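Long-range contact in dihydropteroate synthase (Burkholderia cenocepacia, PDB 2Y5S), which probably catalyses the condensation of para-aminobenzoate with 6-hydroxymethyl-7,8-dihydropterin diphosphate to give 7,8-dihydropteroate, the precursor of folates: residues S4-F16 with P218-A230. Numbering follows the deposited sequence.
Sequences STFLPAPLQCGRF and PARPDGRAYPILA. Unlike the reference sequence in segment 4-16: Thr-5 (reference Pro).
Arg-220 reaches end-on to the backbone of Pro-10 and shows how one guanidinium can fix a stretch of extended backbone through a single carbonyl. Its NH1 and NH2 both donate to Pro-10 O, at 2.7 Å and 3.0 Å, and the oxygen lies close to the guanidinium plane. The chain runs extended from CG to NE, with CG anti to the carbonyl carbon (chi1 -66°), which carries the charged end out to this carbonyl. Pro-227 CD sits over one face of the guanidinium, 3.3 Å above its plane, while Arg-220 CG rests over the centre of the Tyr-226 ring. NH2 also donates to Ile-190 O, so the same group ties in the start of strand 190-193.

Ala-9 CB lies between the two arginines: it points into 218-230, 3.4 Å from Arg-220 NH1 and 3.7 Å from Arg-224 CD. Arg-224, bent at chi2 and chi3, turns one guanidinium face to Pro-10 CD and Ala-9 CA, and at its edge NH1 is 2.8 Å from Leu-7 O. A water bridges Ala-9 N and Ala-225 O. Ala-9 O, by contrast, is buried against Pro-227 CB at 3.4 Å without a polar partner. Pro-227 also meets Pro-8 CB and Leu-11 CD1 in loose apolar contacts.

The N-terminal segment thus runs alongside the residues that lead into strand 229-230, an element of the parallel TIM barrel of the pterin-binding family, before entering the hairpin of 11-13 and 16-18; on that barrel strand, Leu-229 touches the bound 7,8-dihydropteroate.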
ATOM      1  N   SER B   4       0.853  -8.989 -14.161  1.00 57.60           N
ATOM      2  CA  SER B   4      -0.466  -9.510 -13.700  1.00 58.44           C
ATOM      3  C   SER B   4      -1.038 -10.482 -14.749  1.00 60.56           C
ATOM      4  O   SER B   4      -1.115 -10.110 -15.919  1.00 63.22           O
ATOM      5  CB  SER B   4      -1.438  -8.347 -13.463  1.00 59.48           C
ATOM      6  OG  SER B   4      -1.965  -7.839 -14.686  1.00 62.64           O
ATOM      7  N   THR B   5      -1.419 -11.715 -14.380  1.00 60.02           N
ATOM      8  CA  THR B   5      -1.190 -12.308 -13.050  1.00 56.89           C
ATOM      9  C   THR B   5       0.191 -13.000 -13.097  1.00 54.36           C
ATOM     10  O   THR B   5       0.328 -14.209 -13.331  1.00 55.32           O
ATOM     11  CB  THR B   5      -2.366 -13.248 -12.620  1.00 58.61           C
ATOM     12  OG1 THR B   5      -2.538 -13.202 -11.194  1.00 56.37           O
ATOM     13  CG2 THR B   5      -2.159 -14.698 -13.093  1.00 60.34           C
ATOM     14  N   PHE B   6       1.212 -12.183 -12.874  1.00 50.60           N
ATOM     15  CA  PHE B   6       2.584 -12.516 -13.204  1.00 48.33           C
ATOM     16  C   PHE B   6       3.165 -13.454 -12.157  1.00 45.03           C
ATOM     17  O   PHE B   6       2.808 -13.364 -10.978  1.00 43.98           O
ATOM     18  CB  PHE B   6       3.385 -11.211 -13.281  1.00 47.49           C
ATOM     19  CG  PHE B   6       4.863 -11.399 -13.427  1.00 46.34           C
ATOM     20  CD1 PHE B   6       5.405 -11.821 -14.630  1.00 47.40           C
ATOM     21  CD2 PHE B   6       5.715 -11.114 -12.370  1.00 43.51           C
ATOM     22  CE1 PHE B   6       6.764 -11.982 -14.771  1.00 46.31           C
ATOM     23  CE2 PHE B   6       7.081 -11.267 -12.511  1.00 42.78           C
ATOM     24  CZ  PHE B   6       7.603 -11.703 -13.712  1.00 44.65           C
ATOM     25  N   LEU B   7       4.046 -14.357 -12.590  1.00 42.49           N
ATOM     26  CA  LEU B   7       4.730 -15.259 -11.670  1.00 39.25           C
ATOM     27  C   LEU B   7       6.253 -15.144 -11.856  1.00 35.79           C
ATOM     28  O   LEU B   7       6.793 -15.666 -12.840  1.00 35.43           O
ATOM     29  CB  LEU B   7       4.244 -16.698 -11.889  1.00 41.53           C
ATOM     30  CG  LEU B   7       3.941 -17.537 -10.639  1.00 42.26           C
ATOM     31  CD1 LEU B   7       5.203 -17.795  -9.839  1.00 40.54           C
ATOM     32  CD2 LEU B   7       2.844 -16.874  -9.772  1.00 43.23           C
ATOM     33  N   PRO B   8       6.949 -14.452 -10.915  1.00 31.01           N
ATOM     34  CA  PRO B   8       8.412 -14.350 -11.011  1.00 28.92           C
ATOM     35  C   PRO B   8       9.077 -15.716 -11.126  1.00 28.07           C
ATOM     36  O   PRO B   8       8.612 -16.693 -10.521  1.00 27.85           O
ATOM     37  CB  PRO B   8       8.817 -13.671  -9.696  1.00 26.72           C
ATOM     38  CG  PRO B   8       7.573 -12.968  -9.222  1.00 27.58           C
ATOM     39  CD  PRO B   8       6.435 -13.810  -9.691  1.00 29.97           C
ATOM     40  N   ALA B   9      10.156 -15.766 -11.896  1.00 27.13           N
ATOM     41  CA  ALA B   9      10.907 -16.990 -12.102  1.00 27.35           C
ATOM     42  C   ALA B   9      11.540 -17.445 -10.781  1.00 25.37           C
ATOM     43  O   ALA B   9      11.869 -16.614  -9.937  1.00 24.57           O
ATOM     44  CB  ALA B   9      11.983 -16.768 -13.162  1.00 27.15           C
ATOM     45  N   PRO B  10      11.717 -18.761 -10.602  1.00 25.88           N
ATOM     46  CA  PRO B  10      12.272 -19.270  -9.353  1.00 24.91           C
ATOM     47  C   PRO B  10      13.735 -18.887  -9.097  1.00 23.74           C
ATOM     48  O   PRO B  10      14.491 -18.577 -10.031  1.00 22.51           O
ATOM     49  CB  PRO B  10      12.139 -20.790  -9.499  1.00 26.53           C
ATOM     50  CG  PRO B  10      12.157 -21.026 -10.964  1.00 29.17           C
ATOM     51  CD  PRO B  10      11.431 -19.847 -11.557  1.00 28.68           C
ATOM     52  N   LEU B  11      14.107 -18.937  -7.820  1.00 22.80           N
ATOM     53  CA  LEU B  11      15.450 -18.624  -7.391  1.00 22.81           C
ATOM     54  C   LEU B  11      16.068 -19.779  -6.593  1.00 23.57           C
ATOM     55  O   LEU B  11      15.591 -20.131  -5.520  1.00 23.92           O
ATOM     56  CB  LEU B  11      15.430 -17.351  -6.544  1.00 21.16           C
ATOM     57  CG  LEU B  11      16.812 -16.791  -6.175  1.00 21.54           C
ATOM     58  CD1 LEU B  11      17.584 -16.395  -7.437  1.00 19.17           C
ATOM     59  CD2 LEU B  11      16.690 -15.588  -5.179  1.00 20.38           C
ATOM     60  N   GLN B  12      17.140 -20.357  -7.109  1.00 24.97           N
ATOM     61  CA  GLN B  12      17.930 -21.306  -6.327  1.00 26.06           C
ATOM     62  C   GLN B  12      18.681 -20.488  -5.253  1.00 25.09           C
ATOM     63  O   GLN B  12      19.382 -19.545  -5.575  1.00 24.86           O
ATOM     64  CB  GLN B  12      18.857 -22.077  -7.248  1.00 27.76           C
ATOM     65  CG  GLN B  12      19.843 -22.994  -6.567  1.00 30.45           C
ATOM     66  CD  GLN B  12      19.176 -24.044  -5.719  1.00 33.69           C
ATOM     67  OE1 GLN B  12      18.205 -24.679  -6.143  1.00 32.17           O
ATOM     68  NE2 GLN B  12      19.695 -24.239  -4.500  1.00 36.28           N
ATOM     69  N   CYS B  13      18.489 -20.833  -3.983  1.00 24.64           N
ATOM     70  CA  CYS B  13      18.909 -19.967  -2.892  1.00 24.12           C
ATOM     71  C   CYS B  13      19.561 -20.772  -1.791  1.00 24.08           C
ATOM     72  O   CYS B  13      19.053 -20.871  -0.678  1.00 23.48           O
ATOM     73  CB  CYS B  13      17.717 -19.158  -2.368  1.00 23.40           C
ATOM     74  SG  CYS B  13      18.156 -17.793  -1.296  1.00 25.08           S
ATOM     75  N   GLY B  14      20.704 -21.355  -2.129  1.00 24.88           N
ATOM     76  CA  GLY B  14      21.476 -22.149  -1.186  1.00 25.77           C
ATOM     77  C   GLY B  14      20.710 -23.389  -0.769  1.00 26.62           C
ATOM     78  O   GLY B  14      20.461 -24.258  -1.588  1.00 26.91           O
ATOM     79  N   ARG B  15      20.330 -23.463   0.504  1.00 26.63           N
ATOM     80  CA  ARG B  15      19.587 -24.625   1.007  1.00 28.44           C
ATOM     81  C   ARG B  15      18.163 -24.661   0.464  1.00 28.53           C
ATOM     82  O   ARG B  15      17.502 -25.671   0.579  1.00 29.08           O
ATOM     83  CB  ARG B  15      19.497 -24.608   2.539  1.00 28.94           C
ATOM     84  CG  ARG B  15      20.779 -24.882   3.280  1.00 30.15           C
ATOM     85  CD  ARG B  15      20.576 -24.630   4.769  1.00 30.51           C
ATOM     86  NE  ARG B  15      20.437 -23.196   5.077  1.00 27.79           N
ATOM     87  CZ  ARG B  15      20.073 -22.711   6.265  1.00 27.11           C
ATOM     88  NH1 ARG B  15      19.772 -23.529   7.271  1.00 27.47           N
ATOM     89  NH2 ARG B  15      19.993 -21.397   6.450  1.00 25.67           N
ATOM     90  N   PHE B  16      17.693 -23.549  -0.103  1.00 27.14           N
ATOM     91  CA  PHE B  16      16.291 -23.383  -0.437  1.00 27.39           C
ATOM     92  C   PHE B  16      16.103 -23.214  -1.936  1.00 27.69           C
ATOM     93  O   PHE B  16      16.986 -22.705  -2.619  1.00 28.11           O
ATOM     94  CB  PHE B  16      15.739 -22.157   0.304  1.00 25.62           C
ATOM     95  CG  PHE B  16      15.987 -22.196   1.772  1.00 25.77           C
ATOM     96  CD1 PHE B  16      15.105 -22.869   2.615  1.00 27.73           C
ATOM     97  CD2 PHE B  16      17.131 -21.617   2.316  1.00 25.54           C
ATOM     98  CE1 PHE B  16      15.340 -22.951   3.973  1.00 29.16           C
ATOM     99  CE2 PHE B  16      17.371 -21.678   3.684  1.00 26.67           C
ATOM    100  CZ  PHE B  16      16.475 -22.355   4.518  1.00 28.58           C
ATOM    101  N   PRO B 218      16.525  -8.133 -17.037  1.00 24.14           N
ATOM    102  CA  PRO B 218      16.808  -8.846 -18.264  1.00 26.01           C
ATOM    103  C   PRO B 218      16.247 -10.271 -18.226  1.00 26.37           C
ATOM    104  O   PRO B 218      15.750 -10.732 -17.177  1.00 25.20           O
ATOM    105  CB  PRO B 218      18.339  -8.860 -18.315  1.00 25.96           C
ATOM    106  CG  PRO B 218      18.759  -8.745 -16.941  1.00 24.76           C
ATOM    107  CD  PRO B 218      17.705  -8.046 -16.171  1.00 23.32           C
ATOM    108  N   ALA B 219      16.354 -10.950 -19.362  1.00 27.67           N
ATOM    109  CA  ALA B 219      15.839 -12.316 -19.544  1.00 28.57           C
ATOM    110  C   ALA B 219      16.895 -13.384 -19.258  1.00 28.65           C
ATOM    111  O   ALA B 219      18.055 -13.240 -19.636  1.00 28.62           O
ATOM    112  CB  ALA B 219      15.303 -12.481 -20.977  1.00 29.90           C
ATOM    113  N   ARG B 220      16.475 -14.460 -18.593  1.00 29.01           N
ATOM    114  CA  ARG B 220      17.281 -15.673 -18.473  1.00 29.96           C
ATOM    115  C   ARG B 220      17.260 -16.372 -19.830  1.00 32.41           C
ATOM    116  O   ARG B 220      16.519 -15.947 -20.711  1.00 33.79           O
ATOM    117  CB  ARG B 220      16.711 -16.595 -17.400  1.00 29.41           C
ATOM    118  CG  ARG B 220      16.797 -16.027 -16.001  1.00 27.16           C
ATOM    119  CD  ARG B 220      16.150 -16.959 -15.012  1.00 26.92           C
ATOM    120  NE  ARG B 220      16.624 -16.723 -13.651  1.00 24.89           N
ATOM    121  CZ  ARG B 220      16.087 -17.278 -12.567  1.00 25.60           C
ATOM    122  NH1 ARG B 220      15.052 -18.124 -12.673  1.00 25.24           N
ATOM    123  NH2 ARG B 220      16.602 -17.003 -11.365  1.00 23.30           N
ATOM    124  N   PRO B 221      18.088 -17.415 -20.018  1.00 33.96           N
ATOM    125  CA  PRO B 221      18.082 -18.161 -21.303  1.00 36.53           C
ATOM    126  C   PRO B 221      16.749 -18.816 -21.665  1.00 38.08           C
ATOM    127  O   PRO B 221      16.403 -18.900 -22.849  1.00 39.56           O
ATOM    128  CB  PRO B 221      19.161 -19.220 -21.093  1.00 36.86           C
ATOM    129  CG  PRO B 221      20.129 -18.566 -20.152  1.00 35.17           C
ATOM    130  CD  PRO B 221      19.282 -17.740 -19.211  1.00 33.53           C
ATOM    131  N   ASP B 222      15.992 -19.252 -20.659  1.00 37.86           N
ATOM    132  CA  ASP B 222      14.661 -19.824 -20.890  1.00 39.32           C
ATOM    133  C   ASP B 222      13.603 -18.776 -21.256  1.00 38.92           C
ATOM    134  O   ASP B 222      12.426 -19.114 -21.376  1.00 40.37           O
ATOM    135  CB  ASP B 222      14.190 -20.620 -19.666  1.00 38.77           C
ATOM    136  CG  ASP B 222      13.954 -19.735 -18.445  1.00 38.33           C
ATOM    137  OD1 ASP B 222      14.103 -18.498 -18.561  1.00 39.00           O
ATOM    138  OD2 ASP B 222      13.635 -20.279 -17.362  1.00 39.76           O
ATOM    139  N   GLY B 223      14.004 -17.515 -21.415  1.00 37.91           N
ATOM    140  CA  GLY B 223      13.076 -16.442 -21.793  1.00 37.94           C
ATOM    141  C   GLY B 223      12.372 -15.754 -20.632  1.00 36.11           C
ATOM    142  O   GLY B 223      11.769 -14.692 -20.812  1.00 36.38           O
ATOM    143  N   ARG B 224      12.421 -16.349 -19.443  1.00 34.60           N
ATOM    144  CA  ARG B 224      11.842 -15.716 -18.273  1.00 32.87           C
ATOM    145  C   ARG B 224      12.780 -14.614 -17.806  1.00 30.61           C
ATOM    146  O   ARG B 224      14.009 -14.774 -17.806  1.00 29.75           O
ATOM    147  CB  ARG B 224      11.658 -16.708 -17.115  1.00 33.12           C
ATOM    148  CG  ARG B 224      10.452 -17.659 -17.202  1.00 36.78           C
ATOM    149  CD  ARG B 224       9.669 -17.623 -15.875  1.00 41.10           C
ATOM    150  NE  ARG B 224       9.327 -18.943 -15.331  1.00 45.50           N
ATOM    151  CZ  ARG B 224       8.462 -19.138 -14.330  1.00 46.02           C
ATOM    152  NH1 ARG B 224       7.843 -18.113 -13.757  1.00 44.07           N
ATOM    153  NH2 ARG B 224       8.217 -20.370 -13.891  1.00 47.80           N
ATOM    154  N   ALA B 225      12.197 -13.513 -17.360  1.00 28.68           N
ATOM    155  CA  ALA B 225      12.967 -12.459 -16.726  1.00 26.94           C
ATOM    156  C   ALA B 225      13.612 -12.979 -15.430  1.00 25.33           C
ATOM    157  O   ALA B 225      13.019 -13.774 -14.700  1.00 24.44           O
ATOM    158  CB  ALA B 225      12.065 -11.263 -16.445  1.00 26.20           C
ATOM    159  N   TYR B 226      14.837 -12.539 -15.163  1.00 24.38           N
ATOM    160  CA  TYR B 226      15.438 -12.712 -13.832  1.00 22.47           C
ATOM    161  C   TYR B 226      14.476 -12.152 -12.764  1.00 21.10           C
ATOM    162  O   TYR B 226      13.882 -11.079 -12.948  1.00 21.42           O
ATOM    163  CB  TYR B 226      16.808 -12.028 -13.762  1.00 21.69           C
ATOM    164  CG  TYR B 226      17.909 -12.793 -14.483  1.00 22.18           C
ATOM    165  CD1 TYR B 226      18.549 -13.873 -13.877  1.00 21.38           C
ATOM    166  CD2 TYR B 226      18.312 -12.442 -15.774  1.00 24.45           C
ATOM    167  CE1 TYR B 226      19.553 -14.580 -14.533  1.00 22.74           C
ATOM    168  CE2 TYR B 226      19.305 -13.157 -16.445  1.00 24.47           C
ATOM    169  CZ  TYR B 226      19.922 -14.224 -15.821  1.00 23.48           C
ATOM    170  OH  TYR B 226      20.899 -14.940 -16.471  1.00 22.26           O
ATOM    171  N   PRO B 227      14.263 -12.900 -11.668  1.00 20.32           N
ATOM    172  CA  PRO B 227      13.390 -12.373 -10.627  1.00 18.97           C
ATOM    173  C   PRO B 227      14.014 -11.160  -9.954  1.00 18.26           C
ATOM    174  O   PRO B 227      15.249 -11.064  -9.871  1.00 18.13           O
ATOM    175  CB  PRO B 227      13.253 -13.540  -9.665  1.00 19.40           C
ATOM    176  CG  PRO B 227      14.541 -14.278  -9.799  1.00 19.62           C
ATOM    177  CD  PRO B 227      14.852 -14.195 -11.275  1.00 20.67           C
ATOM    178  N   ILE B 228      13.157 -10.243  -9.492  1.00 17.11           N
ATOM    179  CA  ILE B 228      13.565  -8.922  -9.011  1.00 16.15           C
ATOM    180  C   ILE B 228      13.445  -8.837  -7.496  1.00 16.25           C
ATOM    181  O   ILE B 228      12.396  -9.198  -6.923  1.00 15.70           O
ATOM    182  CB  ILE B 228      12.682  -7.829  -9.597  1.00 16.64           C
ATOM    183  CG1 ILE B 228      12.804  -7.805 -11.118  1.00 17.27           C
ATOM    184  CG2 ILE B 228      13.009  -6.424  -8.993  1.00 15.02           C
ATOM    185  CD1 ILE B 228      11.743  -6.923 -11.823  1.00 19.36           C
ATOM    186  N   LEU B 229      14.535  -8.402  -6.870  1.00 15.72           N
ATOM    187  CA  LEU B 229      14.548  -7.953  -5.490  1.00 16.03           C
ATOM    188  C   LEU B 229      14.527  -6.428  -5.495  1.00 16.13           C
ATOM    189  O   LEU B 229      15.320  -5.803  -6.201  1.00 16.66           O
ATOM    190  CB  LEU B 229      15.797  -8.472  -4.789  1.00 16.30           C
ATOM    191  CG  LEU B 229      15.905  -8.281  -3.259  1.00 18.57           C
ATOM    192  CD1 LEU B 229      16.845  -9.375  -2.698  1.00 21.30           C
ATOM    193  CD2 LEU B 229      16.414  -6.900  -2.866  1.00 19.97           C
ATOM    194  N   ALA B 230      13.607  -5.842  -4.736  1.00 16.00           N
ATOM    195  CA  ALA B 230      13.462  -4.397  -4.633  1.00 16.18           C
ATOM    196  C   ALA B 230      13.600  -3.976  -3.174  1.00 15.33           C
ATOM    197  O   ALA B 230      12.985  -4.551  -2.288  1.00 15.67           O
ATOM    198  CB  ALA B 230      12.114  -3.963  -5.163  1.00 16.19           C
TER
HETATM  199  O   HOH W   1      10.695 -13.458 -13.515  1.00 12.33           O